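Local coordinates for protein Kiaa0380 (Homo sapiens, PDB 1HTJ) that probably links heterotrimeric G protein signalling to Rho GTPases, as a guanine nucleotide exchange factor carrying a domain like those of the regulators of G protein signalling, at residues P59-L64 and A93-K98; A66-Q71 and R78-D83; Q32-L37 and A127-I132; S109-S114 and G119-A124. The protein carries 3 engineered substitutions. All coordinates share one frame; numbering follows the deposited sequence.

Contact 1 (P59-L64 and A93-K98); sequences PLLFYL and APLRVK
Val97 and Phe62 form the tight part of this contact, and Val97 contributes more surface than any other residue to the 185 Å² buried in total. Its CG2 methyl reaches the helix between residues 59 and 62, approaching Phe62 CB to 3.7 Å. The same Val97 CG2 lies 3.9 Å from Pro59 N. The side chains of Val97 and Phe62 cross at about a right angle, and the methyl meets the Phe62 ring obliquely near its root. Phe62 holds CG anti to its own N (chi1 167°), which carries the ring past the methyl to meet Phe88 of helix 76-89, the planes of the two rings at about 60°.

The second touch is slighter: Leu61 CD1 and Leu95 CD1 come within 4.0 Å, a single methyl pair. Ala195 and Phe52 also touch Leu61, while Met192 touches Leu95, so this corner belongs to a wider apolar cluster. On the open side, Arg96 starts away from the helix and Lys98 is exposed, and neither side chain reaches residues 59-64.

With apolar side chains doing the work and a methyl resting on backbone at Pro59, the pairing gives close fit but little directional control. Leu95 with Ile87 and Val97 with Phe88 share backbone hydrogen bonds that hold the loop against helix 76-89; chemically, the contact with helix 58-69 rests on dispersion and the exclusion of water.

Contact 2 (A66-Q71 and R78-D83); sequences AEVYQQ and RSLGKD
The phenol ring of Tyr69 meets the helix of residues 78-83 in two ways: Leu80 CG lies at its edge, near the ring plane, whereas Gly81 CA approaches obliquely, 3.7 Å from Tyr69 CE1. Backbone therefore touches the ring directly, since Gly81 N is also only 3.8 Å from Tyr69 CE1. The absence of a side chain matters here, because a CB built on Gly81 would stand 3.2 Å from the same ring carbon, a tight fit. Leu121 of helix 118-144 reaches the ring at CD2, Ser77 and Ile84 of helix 76-89 also touch the side chain, and the hydroxyl accepts a hydrogen bond from Ala117 N.

Leu80 supplies the other half of the contact through one methyl. Its CD2 is 3.7 Å from Tyr69 CA and 4.1 Å from Tyr69 CB, so it rests against the root of the tyrosine. The same methyl reaches Val68 CG1 at 3.9 Å, where the two side chains cross at about a right angle. A chi1 of 177° turns the Leu80 branch away from its own N and across to helix 58-69.

With an alanine in place of Tyr69, the space beside Gly81 would probably be left unfilled and Ala117 N would lose its hydroxyl partner. Between the segments themselves the chemistry is apolar, with 173 Å² buried; the polar end of Tyr69 is satisfied by a third part of the chain, which implies a ring tied at its tip and packed along its length.

Contact 3 (Q32-L37 and A127-I132); sequences QDLEKL and AAMPEI
Leu34 alone carries the first segment's side of this contact, touching Met129 and Ile132, and the residues around it set the helix start that presents it. Asp33 is the N-cap of helix 34-39. Its OD1 accepts from Glu35 N at 2.9 Å, with an N-H...O angle of 138°; the donor comes from above the carboxylate, 54° out of its plane. Its backbone O meanwhile accepts from both Lys36 N and Leu37 N.

At the next position, the first torsion of Leu34, near 180°, swings the side chain clear of its own N, and CD2 extends to helix 118-144. This methyl is 3.4 Å from SE of Met129, deposited as selenomethionine, and 3.9 Å from Ile132 CG2. The former distance is close for carbon and selenium, and no special interaction is inferred from it. Met129 arrives as a chain bent at both its second and third torsions, which folds selenium in over the leucine, while Ile132 crosses Leu34 at about a right angle. Tyr63 of helix 58-69 also touches Leu34 and Ile132.

Farther on, Glu35 forms a salt bridge with Lys38. Lys36 turns back, its NZ 2.8 Å from Asp33 OD2 in a salt bridge that uses the anti lone pair of that oxygen. Asp33 thus divides its carboxylate between a cap and a charge partner. The chemistry implies a division of labour: polar bonds local to residues 33-36 shape the helix start, and one apolar branch, within a small buried area of 106 Å², meets the long helix.

Contact 4 (S109-S114 and G119-A124); sequences SRLRNS and GVLCEA
A Schellman motif closes helix 101-112, and the last turn before it brings Arg110 and Leu111 against Val120 and Leu121 at the start of helix 118-144. Ser114, with positive phi (44°), is the C-prime residue of the motif. The evidence is the bond from Glu115 N to Arg110 O together with a weak one from Ser114 N to Leu111 O at 3.2 Å. The chain then needs only a few residues before the next helix begins.

Arg110 uses its aliphatic stem across the gap. Its CD lies 3.9 Å from Val120 CG2 and 4.1 Å from Val120 CG1, and Arg110 NE is 4.0 Å from the same CG1. The chain is extended from CG to NE and crosses the valine obliquely, passing over both methyls. Val120 presents them with chi1 -66°, which puts CG2 between its N and carbonyl carbon. Past CD, two partners of the charged end are weak: Glu106 OE1 in a long ion pair with NE, and Asp116 O for NH1.

One residue on, Leu111 CD2 and Leu121 CD1 approach to 4.3 Å, a looser pair on the buried side. Trp85 also touches Leu111, and Phe62 and Tyr69 touch Leu121, so this pair faces the interior, while Arg110 is only partly exposed and lies nearer the surface. The whole buries 144 Å². Such sequence-local packing of two successive helices across a capped turn is at home in an all-helical bundle, here the RGS-like domain.

All four contacts fall within one RGS-like, all-helical domain. Contacts 1 and 2 share helix 58-69, and contacts 3 and 4 share helix 118-144. Along the chain, contact 3 spans the widest loop and encloses the others; contact 2 lies within the span of contact 1, and contact 4 follows both. Contacts 2 and 4 are closest, with centres 9 Å apart, and touch through Tyr69 and Leu121. Contact 1 lies about 13 Å from contact 3 and 14 Å from contact 4, centre to centre, touching each through Tyr63 and Phe62 respectively. Helix 58-69 thus meets the 93-98 loop, helix 76-89 and helix 118-144, joining sequence-distant parts into one compact bundle.

Contact 1 (P59-L64 and A93-K98)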
loop_
_atom_site.group_PDB
_atom_site.type_symbol
_atom_site.label_atom_id
_atom_site.label_comp_id
_atom_site.label_asym_id
_atom_site.label_seq_id
_atom_site.Cartn_x
_atom_site.Cartn_y
_atom_site.Cartn_z
ATOM N N PRO A 59 7.837 -0.401 1.002
ATOM C CA PRO A 59 7.342 -0.018 2.331
ATOM C C PRO A 59 5.854 0.229 2.474
ATOM O O PRO A 59 5.243 -0.261 3.434
ATOM C CB PRO A 59 8.178 1.219 2.689
ATOM C CG PRO A 59 8.605 1.762 1.368
ATOM C CD PRO A 59 8.904 0.513 0.558
ATOM N N LEU A 60 5.267 0.980 1.541
ATOM C CA LEU A 60 3.845 1.264 1.631
ATOM C C LEU A 60 2.977 0.072 1.295
ATOM O O LEU A 60 1.955 -0.151 1.954
ATOM C CB LEU A 60 3.465 2.436 0.728
ATOM C CG LEU A 60 1.979 2.792 0.718
ATOM C CD1 LEU A 60 1.505 3.047 2.150
ATOM C CD2 LEU A 60 1.750 4.027 -0.155
ATOM N N LEU A 61 3.349 -0.685 0.263
ATOM C CA LEU A 61 2.545 -1.843 -0.095
ATOM C C LEU A 61 2.620 -2.850 1.037
ATOM O O LEU A 61 1.633 -3.519 1.359
ATOM C CB LEU A 61 3.016 -2.477 -1.416
ATOM C CG LEU A 61 2.629 -1.722 -2.701
ATOM C CD1 LEU A 61 3.085 -2.518 -3.928
ATOM C CD2 LEU A 61 1.099 -1.511 -2.735
ATOM N N PHE A 62 3.795 -2.956 1.643
ATOM C CA PHE A 62 3.973 -3.864 2.760
ATOM C C PHE A 62 3.041 -3.417 3.893
ATOM O O PHE A 62 2.249 -4.204 4.435
ATOM C CB PHE A 62 5.416 -3.828 3.251
ATOM C CG PHE A 62 5.600 -4.486 4.578
ATOM C CD1 PHE A 62 5.320 -5.850 4.736
ATOM C CD2 PHE A 62 5.977 -3.739 5.696
ATOM C CE1 PHE A 62 5.409 -6.454 5.984
ATOM C CE2 PHE A 62 6.071 -4.340 6.954
ATOM C CZ PHE A 62 5.785 -5.701 7.098
ATOM N N TYR A 63 3.139 -2.135 4.232
ATOM C CA TYR A 63 2.330 -1.554 5.292
ATOM C C TYR A 63 0.831 -1.817 5.073
ATOM O O TYR A 63 0.108 -2.201 6.003
ATOM C CB TYR A 63 2.583 -0.040 5.356
ATOM C CG TYR A 63 1.803 0.652 6.435
ATOM C CD1 TYR A 63 2.406 0.998 7.639
ATOM C CD2 TYR A 63 0.454 0.940 6.264
ATOM C CE1 TYR A 63 1.679 1.620 8.651
ATOM C CE2 TYR A 63 -0.285 1.560 7.271
ATOM C CZ TYR A 63 0.335 1.899 8.458
ATOM O OH TYR A 63 -0.379 2.538 9.441
ATOM N N LEU A 64 0.375 -1.603 3.841
ATOM C CA LEU A 64 -1.021 -1.798 3.502
ATOM C C LEU A 64 -1.442 -3.267 3.620
ATOM O O LEU A 64 -2.597 -3.575 3.960
ATOM C CB LEU A 64 -1.289 -1.282 2.082
ATOM C CG LEU A 64 -1.216 0.243 1.886
ATOM C CD1 LEU A 64 -1.394 0.596 0.421
ATOM C CD2 LEU A 64 -2.300 0.914 2.713
ATOM N N ALA A 93 12.997 -11.418 -1.383
ATOM C CA ALA A 93 11.677 -10.905 -1.671
ATOM C C ALA A 93 11.780 -9.820 -2.743
ATOM O O ALA A 93 12.688 -8.994 -2.715
ATOM C CB ALA A 93 11.061 -10.343 -0.410
ATOM N N PRO A 94 10.858 -9.825 -3.717
ATOM C CA PRO A 94 10.884 -8.813 -4.787
ATOM C C PRO A 94 10.621 -7.378 -4.305
ATOM O O PRO A 94 11.191 -6.429 -4.837
ATOM C CB PRO A 94 9.821 -9.313 -5.765
ATOM C CG PRO A 94 8.869 -10.065 -4.876
ATOM C CD PRO A 94 9.791 -10.816 -3.945
ATOM N N LEU A 95 9.750 -7.227 -3.312
ATOM C CA LEU A 95 9.431 -5.909 -2.756
ATOM C C LEU A 95 9.933 -5.882 -1.317
ATOM O O LEU A 95 9.203 -5.558 -0.368
ATOM C CB LEU A 95 7.924 -5.670 -2.790
ATOM C CG LEU A 95 7.267 -5.786 -4.165
ATOM C CD1 LEU A 95 5.779 -5.434 -4.032
ATOM C CD2 LEU A 95 7.974 -4.861 -5.167
ATOM N N ARG A 96 11.204 -6.228 -1.186
ATOM C CA ARG A 96 11.880 -6.314 0.089
ATOM C C ARG A 96 11.826 -5.089 0.975
ATOM O O ARG A 96 12.090 -3.969 0.552
ATOM C CB ARG A 96 13.340 -6.685 -0.129
ATOM C CG ARG A 96 14.106 -6.967 1.157
ATOM C CD ARG A 96 13.687 -8.304 1.742
ATOM N NE ARG A 96 14.356 -8.590 3.007
ATOM C CZ ARG A 96 15.675 -8.578 3.176
ATOM N NH1 ARG A 96 16.485 -8.291 2.156
ATOM N NH2 ARG A 96 16.187 -8.850 4.376
ATOM N N VAL A 97 11.471 -5.330 2.224
ATOM C CA VAL A 97 11.435 -4.295 3.229
ATOM C C VAL A 97 12.422 -4.809 4.270
ATOM O O VAL A 97 12.271 -5.908 4.800
ATOM C CB VAL A 97 10.040 -4.150 3.859
ATOM C CG1 VAL A 97 10.118 -3.237 5.065
ATOM C CG2 VAL A 97 9.066 -3.586 2.840
ATOM N N LYS A 98 13.458 -4.033 4.538
ATOM C CA LYS A 98 14.436 -4.473 5.505
ATOM C C LYS A 98 13.976 -4.137 6.928
ATOM O O LYS A 98 13.489 -3.036 7.191
ATOM C CB LYS A 98 15.793 -3.830 5.206
ATOM C CG LYS A 98 16.915 -4.446 6.016
ATOM C CD LYS A 98 18.120 -3.525 6.140
ATOM C CE LYS A 98 18.920 -3.883 7.395
ATOM N NZ LYS A 98 18.111 -3.712 8.656
#

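Contact 2 (A66-Q71 and R78-D83)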
loop_
_atom_site.group_PDB
_atom_site.type_symbol
_atom_site.label_atom_id
_atom_site.label_comp_id
_atom_site.label_asym_id
_atom_site.label_seq_id
_atom_site.Cartn_x
_atom_site.Cartn_y
_atom_site.Cartn_z
ATOM N N ALA A 66 0.084 -5.519 5.660
ATOM C CA ALA A 66 0.142 -5.830 7.090
ATOM C C ALA A 66 -1.121 -5.285 7.738
ATOM O O ALA A 66 -1.667 -5.880 8.661
ATOM C CB ALA A 66 1.370 -5.195 7.731
ATOM N N GLU A 67 -1.581 -4.148 7.233
ATOM C CA GLU A 67 -2.792 -3.515 7.725
ATOM C C GLU A 67 -3.980 -4.449 7.453
ATOM O O GLU A 67 -4.805 -4.684 8.338
ATOM C CB GLU A 67 -2.982 -2.173 7.022
ATOM C CG GLU A 67 -3.960 -1.229 7.691
ATOM C CD GLU A 67 -3.563 -0.857 9.114
ATOM O OE1 GLU A 67 -2.373 -1.024 9.487
ATOM O OE2 GLU A 67 -4.454 -0.381 9.853
ATOM N N VAL A 68 -4.064 -4.996 6.243
ATOM C CA VAL A 68 -5.152 -5.918 5.917
ATOM C C VAL A 68 -5.061 -7.177 6.774
ATOM O O VAL A 68 -6.079 -7.690 7.248
ATOM C CB VAL A 68 -5.111 -6.374 4.448
ATOM C CG1 VAL A 68 -6.196 -7.414 4.201
ATOM C CG2 VAL A 68 -5.287 -5.172 3.522
ATOM N N TYR A 69 -3.838 -7.674 6.956
ATOM C CA TYR A 69 -3.604 -8.879 7.742
ATOM C C TYR A 69 -4.203 -8.789 9.147
ATOM O O TYR A 69 -4.883 -9.704 9.603
ATOM C CB TYR A 69 -2.106 -9.144 7.872
ATOM C CG TYR A 69 -1.775 -10.366 8.706
ATOM C CD1 TYR A 69 -1.698 -11.631 8.124
ATOM C CD2 TYR A 69 -1.547 -10.257 10.083
ATOM C CE1 TYR A 69 -1.397 -12.755 8.885
ATOM C CE2 TYR A 69 -1.247 -11.376 10.853
ATOM C CZ TYR A 69 -1.173 -12.621 10.244
ATOM O OH TYR A 69 -0.870 -13.729 10.990
ATOM N N GLN A 70 -3.933 -7.679 9.821
ATOM C CA GLN A 70 -4.410 -7.454 11.175
ATOM C C GLN A 70 -5.905 -7.214 11.262
ATOM O O GLN A 70 -6.382 -6.675 12.254
ATOM C CB GLN A 70 -3.687 -6.258 11.780
ATOM C CG GLN A 70 -2.193 -6.438 11.864
ATOM C CD GLN A 70 -1.503 -5.183 12.325
ATOM O OE1 GLN A 70 -1.695 -4.111 11.751
ATOM N NE2 GLN A 70 -0.694 -5.300 13.366
ATOM N N GLN A 71 -6.647 -7.620 10.240
ATOM C CA GLN A 71 -8.090 -7.416 10.223
ATOM C C GLN A 71 -8.766 -8.511 9.408
ATOM O O GLN A 71 -9.946 -8.407 9.062
ATOM C CB GLN A 71 -8.400 -6.046 9.610
ATOM C CG GLN A 71 -7.817 -4.868 10.390
ATOM C CD GLN A 71 -7.583 -3.627 9.532
ATOM O OE1 GLN A 71 -8.445 -3.229 8.738
ATOM N NE2 GLN A 71 -6.414 -3.002 9.698
ATOM N N ARG A 78 -3.816 -16.532 7.576
ATOM C CA ARG A 78 -2.754 -17.529 7.526
ATOM C C ARG A 78 -1.990 -17.554 6.193
ATOM O O ARG A 78 -0.752 -17.507 6.176
ATOM C CB ARG A 78 -3.316 -18.916 7.872
ATOM C CG ARG A 78 -3.641 -19.070 9.368
ATOM C CD ARG A 78 -3.796 -20.531 9.813
ATOM N NE ARG A 78 -5.189 -20.993 9.857
ATOM C CZ ARG A 78 -5.870 -21.454 8.810
ATOM N NH1 ARG A 78 -5.298 -21.524 7.611
ATOM N NH2 ARG A 78 -7.129 -21.852 8.963
ATOM N N SER A 79 -2.720 -17.612 5.084
ATOM C CA SER A 79 -2.098 -17.624 3.762
ATOM C C SER A 79 -1.637 -16.220 3.362
ATOM O O SER A 79 -0.644 -16.078 2.647
ATOM C CB SER A 79 -3.081 -18.159 2.727
ATOM O OG SER A 79 -4.318 -17.495 2.859
ATOM N N LEU A 80 -2.357 -15.189 3.806
ATOM C CA LEU A 80 -1.955 -13.816 3.501
ATOM C C LEU A 80 -0.621 -13.574 4.186
ATOM O O LEU A 80 0.262 -12.926 3.622
ATOM C CB LEU A 80 -2.976 -12.794 4.009
ATOM C CG LEU A 80 -2.592 -11.319 3.786
ATOM C CD1 LEU A 80 -2.369 -11.041 2.291
ATOM C CD2 LEU A 80 -3.694 -10.406 4.328
ATOM N N GLY A 81 -0.478 -14.102 5.400
ATOM C CA GLY A 81 0.767 -13.952 6.134
ATOM C C GLY A 81 1.895 -14.512 5.282
ATOM O O GLY A 81 2.972 -13.911 5.161
ATOM N N LYS A 82 1.635 -15.670 4.681
ATOM C CA LYS A 82 2.606 -16.326 3.819
ATOM C C LYS A 82 2.954 -15.466 2.594
ATOM O O LYS A 82 4.124 -15.370 2.211
ATOM C CB LYS A 82 2.070 -17.680 3.337
ATOM C CG LYS A 82 2.169 -18.837 4.323
ATOM C CD LYS A 82 1.599 -20.119 3.663
ATOM C CE LYS A 82 1.645 -21.369 4.558
ATOM N NZ LYS A 82 1.004 -22.561 3.872
ATOM N N ASP A 83 1.956 -14.847 1.967
ATOM C CA ASP A 83 2.258 -14.031 0.795
ATOM C C ASP A 83 3.072 -12.825 1.211
ATOM O O ASP A 83 4.039 -12.457 0.540
ATOM C CB ASP A 83 0.983 -13.612 0.063
ATOM C CG ASP A 83 0.298 -14.786 -0.610
ATOM O OD1 ASP A 83 1.017 -15.617 -1.210
ATOM O OD2 ASP A 83 -0.950 -14.878 -0.542
#

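Contact 3 (Q32-L37 and A127-I132)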
loop_
_atom_site.group_PDB
_atom_site.type_symbol
_atom_site.label_atom_id
_atom_site.label_comp_id
_atom_site.label_asym_id
_atom_site.label_seq_id
_atom_site.Cartn_x
_atom_site.Cartn_y
_atom_site.Cartn_z
ATOM N N GLN A 32 -1.218 14.435 4.096
ATOM C CA GLN A 32 -0.217 14.642 5.130
ATOM C C GLN A 32 -0.147 13.518 6.179
ATOM O O GLN A 32 0.933 13.214 6.700
ATOM C CB GLN A 32 -0.507 15.979 5.812
ATOM C CG GLN A 32 0.563 16.464 6.760
ATOM C CD GLN A 32 0.291 17.879 7.255
ATOM O OE1 GLN A 32 1.019 18.396 8.101
ATOM N NE2 GLN A 32 -0.758 18.513 6.722
ATOM N N ASP A 33 -1.293 12.892 6.458
ATOM C CA ASP A 33 -1.396 11.843 7.471
ATOM C C ASP A 33 -1.764 10.463 6.934
ATOM O O ASP A 33 -2.878 10.246 6.469
ATOM C CB ASP A 33 -2.442 12.271 8.507
ATOM C CG ASP A 33 -2.502 11.349 9.720
ATOM O OD1 ASP A 33 -1.840 10.284 9.734
ATOM O OD2 ASP A 33 -3.232 11.707 10.668
ATOM N N LEU A 34 -0.835 9.521 7.034
ATOM C CA LEU A 34 -1.079 8.167 6.560
ATOM C C LEU A 34 -2.369 7.592 7.139
ATOM O O LEU A 34 -3.135 6.921 6.442
ATOM C CB LEU A 34 0.108 7.271 6.917
ATOM C CG LEU A 34 0.058 5.811 6.457
ATOM C CD1 LEU A 34 -0.249 5.712 4.971
ATOM C CD2 LEU A 34 1.387 5.168 6.757
ATOM N N GLU A 35 -2.608 7.862 8.418
ATOM C CA GLU A 35 -3.805 7.371 9.095
ATOM C C GLU A 35 -5.072 7.833 8.396
ATOM O O GLU A 35 -6.069 7.119 8.362
ATOM C CB GLU A 35 -3.834 7.850 10.546
ATOM C CG GLU A 35 -2.790 7.199 11.431
ATOM C CD GLU A 35 -2.840 5.690 11.349
ATOM O OE1 GLU A 35 -3.960 5.130 11.414
ATOM O OE2 GLU A 35 -1.765 5.064 11.220
ATOM N N LYS A 36 -5.033 9.040 7.853
ATOM C CA LYS A 36 -6.184 9.575 7.147
ATOM C C LYS A 36 -6.222 8.958 5.754
ATOM O O LYS A 36 -7.271 8.535 5.272
ATOM C CB LYS A 36 -6.076 11.100 7.029
ATOM C CG LYS A 36 -6.002 11.840 8.356
ATOM C CD LYS A 36 -6.082 13.353 8.135
ATOM C CE LYS A 36 -6.100 14.120 9.450
ATOM N NZ LYS A 36 -4.806 14.013 10.175
ATOM N N LEU A 37 -5.051 8.920 5.127
ATOM C CA LEU A 37 -4.872 8.384 3.788
ATOM C C LEU A 37 -5.331 6.926 3.684
ATOM O O LEU A 37 -5.940 6.542 2.688
ATOM C CB LEU A 37 -3.398 8.524 3.403
ATOM C CG LEU A 37 -2.985 8.609 1.933
ATOM C CD1 LEU A 37 -3.791 9.680 1.191
ATOM C CD2 LEU A 37 -1.489 8.915 1.877
ATOM N N ALA A 127 8.747 -0.097 11.360
ATOM C CA ALA A 127 10.043 -0.020 10.693
ATOM C C ALA A 127 9.961 0.614 9.304
ATOM O O ALA A 127 10.913 1.241 8.843
ATOM C CB ALA A 127 10.653 -1.410 10.588
ATOM N N ALA A 128 8.826 0.449 8.637
ATOM C CA ALA A 128 8.646 0.989 7.299
ATOM C C ALA A 128 8.186 2.445 7.291
ATOM O O ALA A 128 8.321 3.133 6.277
ATOM C CB ALA A 128 7.638 0.139 6.536
HETATM N N MSE A 129 7.643 2.901 8.418
HETATM C CA MSE A 129 7.111 4.254 8.532
HETATM C C MSE A 129 8.010 5.383 8.092
HETATM O O MSE A 129 7.583 6.270 7.358
HETATM C CB MSE A 129 6.641 4.520 9.957
HETATM C CG MSE A 129 5.202 4.128 10.183
HETATM SE SE MSE A 129 4.050 4.924 8.833
HETATM C CE MSE A 129 4.766 6.715 8.855
ATOM N N PRO A 130 9.264 5.378 8.545
ATOM C CA PRO A 130 10.204 6.434 8.168
ATOM C C PRO A 130 10.282 6.674 6.651
ATOM O O PRO A 130 10.256 7.827 6.202
ATOM C CB PRO A 130 11.526 5.930 8.745
ATOM C CG PRO A 130 11.085 5.201 9.961
ATOM C CD PRO A 130 9.899 4.419 9.461
ATOM N N GLU A 131 10.376 5.595 5.868
ATOM C CA GLU A 131 10.468 5.745 4.412
ATOM C C GLU A 131 9.133 6.159 3.826
ATOM O O GLU A 131 9.070 6.920 2.864
ATOM C CB GLU A 131 10.965 4.459 3.747
ATOM C CG GLU A 131 11.110 4.571 2.220
ATOM C CD GLU A 131 12.031 3.499 1.612
ATOM O OE1 GLU A 131 12.234 2.440 2.247
ATOM O OE2 GLU A 131 12.548 3.710 0.491
ATOM N N ILE A 132 8.058 5.660 4.406
ATOM C CA ILE A 132 6.749 6.037 3.925
ATOM C C ILE A 132 6.577 7.553 4.131
ATOM O O ILE A 132 6.113 8.261 3.237
ATOM C CB ILE A 132 5.650 5.270 4.670
ATOM C CG1 ILE A 132 5.779 3.776 4.358
ATOM C CG2 ILE A 132 4.290 5.806 4.284
ATOM C CD1 ILE A 132 4.699 2.898 4.981
#

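Contact 4 (S109-S114 and G119-A124)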
loop_
_atom_site.group_PDB
_atom_site.type_symbol
_atom_site.label_atom_id
_atom_site.label_comp_id
_atom_site.label_asym_id
_atom_site.label_seq_id
_atom_site.Cartn_x
_atom_site.Cartn_y
_atom_site.Cartn_z
ATOM N N SER A 109 9.190 -17.107 11.768
ATOM C CA SER A 109 8.685 -18.234 12.534
ATOM C C SER A 109 7.154 -18.297 12.552
ATOM O O SER A 109 6.562 -19.286 12.122
ATOM C CB SER A 109 9.225 -18.154 13.962
ATOM O OG SER A 109 8.847 -19.288 14.714
ATOM N N ARG A 110 6.516 -17.238 13.037
ATOM C CA ARG A 110 5.061 -17.202 13.112
ATOM C C ARG A 110 4.348 -17.378 11.774
ATOM O O ARG A 110 3.513 -18.264 11.629
ATOM C CB ARG A 110 4.604 -15.894 13.747
ATOM C CG ARG A 110 5.021 -15.739 15.185
ATOM C CD ARG A 110 4.807 -14.321 15.652
ATOM N NE ARG A 110 5.208 -14.168 17.041
ATOM C CZ ARG A 110 4.480 -14.572 18.075
ATOM N NH1 ARG A 110 3.300 -15.148 17.873
ATOM N NH2 ARG A 110 4.939 -14.404 19.312
ATOM N N LEU A 111 4.668 -16.529 10.804
ATOM C CA LEU A 111 4.030 -16.615 9.497
ATOM C C LEU A 111 4.238 -18.004 8.923
ATOM O O LEU A 111 3.337 -18.572 8.303
ATOM C CB LEU A 111 4.612 -15.572 8.539
ATOM C CG LEU A 111 4.415 -14.104 8.927
ATOM C CD1 LEU A 111 5.064 -13.199 7.886
ATOM C CD2 LEU A 111 2.928 -13.805 9.048
ATOM N N ARG A 112 5.434 -18.542 9.133
ATOM C CA ARG A 112 5.769 -19.873 8.651
ATOM C C ARG A 112 4.834 -20.893 9.279
ATOM O O ARG A 112 4.243 -21.715 8.581
ATOM C CB ARG A 112 7.219 -20.229 9.010
ATOM C CG ARG A 112 7.652 -21.629 8.574
ATOM C CD ARG A 112 9.114 -21.941 8.917
ATOM N NE ARG A 112 9.548 -23.199 8.294
ATOM C CZ ARG A 112 10.746 -23.765 8.458
ATOM N NH1 ARG A 112 11.663 -23.198 9.235
ATOM N NH2 ARG A 112 11.034 -24.906 7.834
ATOM N N ASN A 113 4.691 -20.820 10.600
ATOM C CA ASN A 113 3.852 -21.761 11.335
ATOM C C ASN A 113 2.403 -21.323 11.415
ATOM O O ASN A 113 1.664 -21.761 12.298
ATOM C CB ASN A 113 4.400 -21.957 12.748
ATOM C CG ASN A 113 5.848 -22.395 12.753
ATOM O OD1 ASN A 113 6.435 -22.624 13.814
ATOM N ND2 ASN A 113 6.438 -22.514 11.569
ATOM N N SER A 114 2.001 -20.462 10.486
ATOM C CA SER A 114 0.634 -19.955 10.446
ATOM C C SER A 114 0.148 -19.557 11.848
ATOM O O SER A 114 -0.949 -19.921 12.271
ATOM C CB SER A 114 -0.296 -21.009 9.831
ATOM O OG SER A 114 0.100 -21.343 8.509
ATOM N N GLY A 119 1.072 -8.901 16.003
ATOM C CA GLY A 119 1.940 -8.111 16.848
ATOM C C GLY A 119 3.239 -7.733 16.176
ATOM O O GLY A 119 3.583 -6.551 16.082
ATOM N N VAL A 120 3.971 -8.742 15.714
ATOM C CA VAL A 120 5.238 -8.513 15.049
ATOM C C VAL A 120 5.039 -7.721 13.750
ATOM O O VAL A 120 5.841 -6.847 13.431
ATOM C CB VAL A 120 5.956 -9.851 14.754
ATOM C CG1 VAL A 120 6.360 -10.514 16.049
ATOM C CG2 VAL A 120 5.049 -10.774 13.980
ATOM N N LEU A 121 3.974 -8.010 13.006
ATOM C CA LEU A 121 3.737 -7.272 11.771
ATOM C C LEU A 121 3.531 -5.801 12.093
ATOM O O LEU A 121 3.974 -4.928 11.342
ATOM C CB LEU A 121 2.544 -7.848 10.998
ATOM C CG LEU A 121 2.942 -9.106 10.207
ATOM C CD1 LEU A 121 1.781 -9.642 9.407
ATOM C CD2 LEU A 121 4.095 -8.769 9.288
ATOM N N CYS A 122 2.879 -5.530 13.223
ATOM C CA CYS A 122 2.648 -4.160 13.668
ATOM C C CYS A 122 4.026 -3.562 13.954
ATOM O O CYS A 122 4.302 -2.404 13.637
ATOM C CB CYS A 122 1.799 -4.165 14.939
ATOM S SG CYS A 122 0.903 -2.632 15.254
ATOM N N GLU A 123 4.899 -4.366 14.552
ATOM C CA GLU A 123 6.249 -3.904 14.839
ATOM C C GLU A 123 6.961 -3.621 13.516
ATOM O O GLU A 123 7.739 -2.677 13.415
ATOM C CB GLU A 123 7.037 -4.968 15.615
ATOM C CG GLU A 123 6.749 -5.033 17.113
ATOM C CD GLU A 123 7.512 -6.158 17.805
ATOM O OE1 GLU A 123 8.762 -6.176 17.715
ATOM O OE2 GLU A 123 6.858 -7.025 18.438
ATOM N N ALA A 124 6.692 -4.455 12.509
ATOM C CA ALA A 124 7.312 -4.304 11.197
ATOM C C ALA A 124 6.812 -3.032 10.533
ATOM O O ALA A 124 7.587 -2.281 9.953
ATOM C CB ALA A 124 7.012 -5.523 10.317
#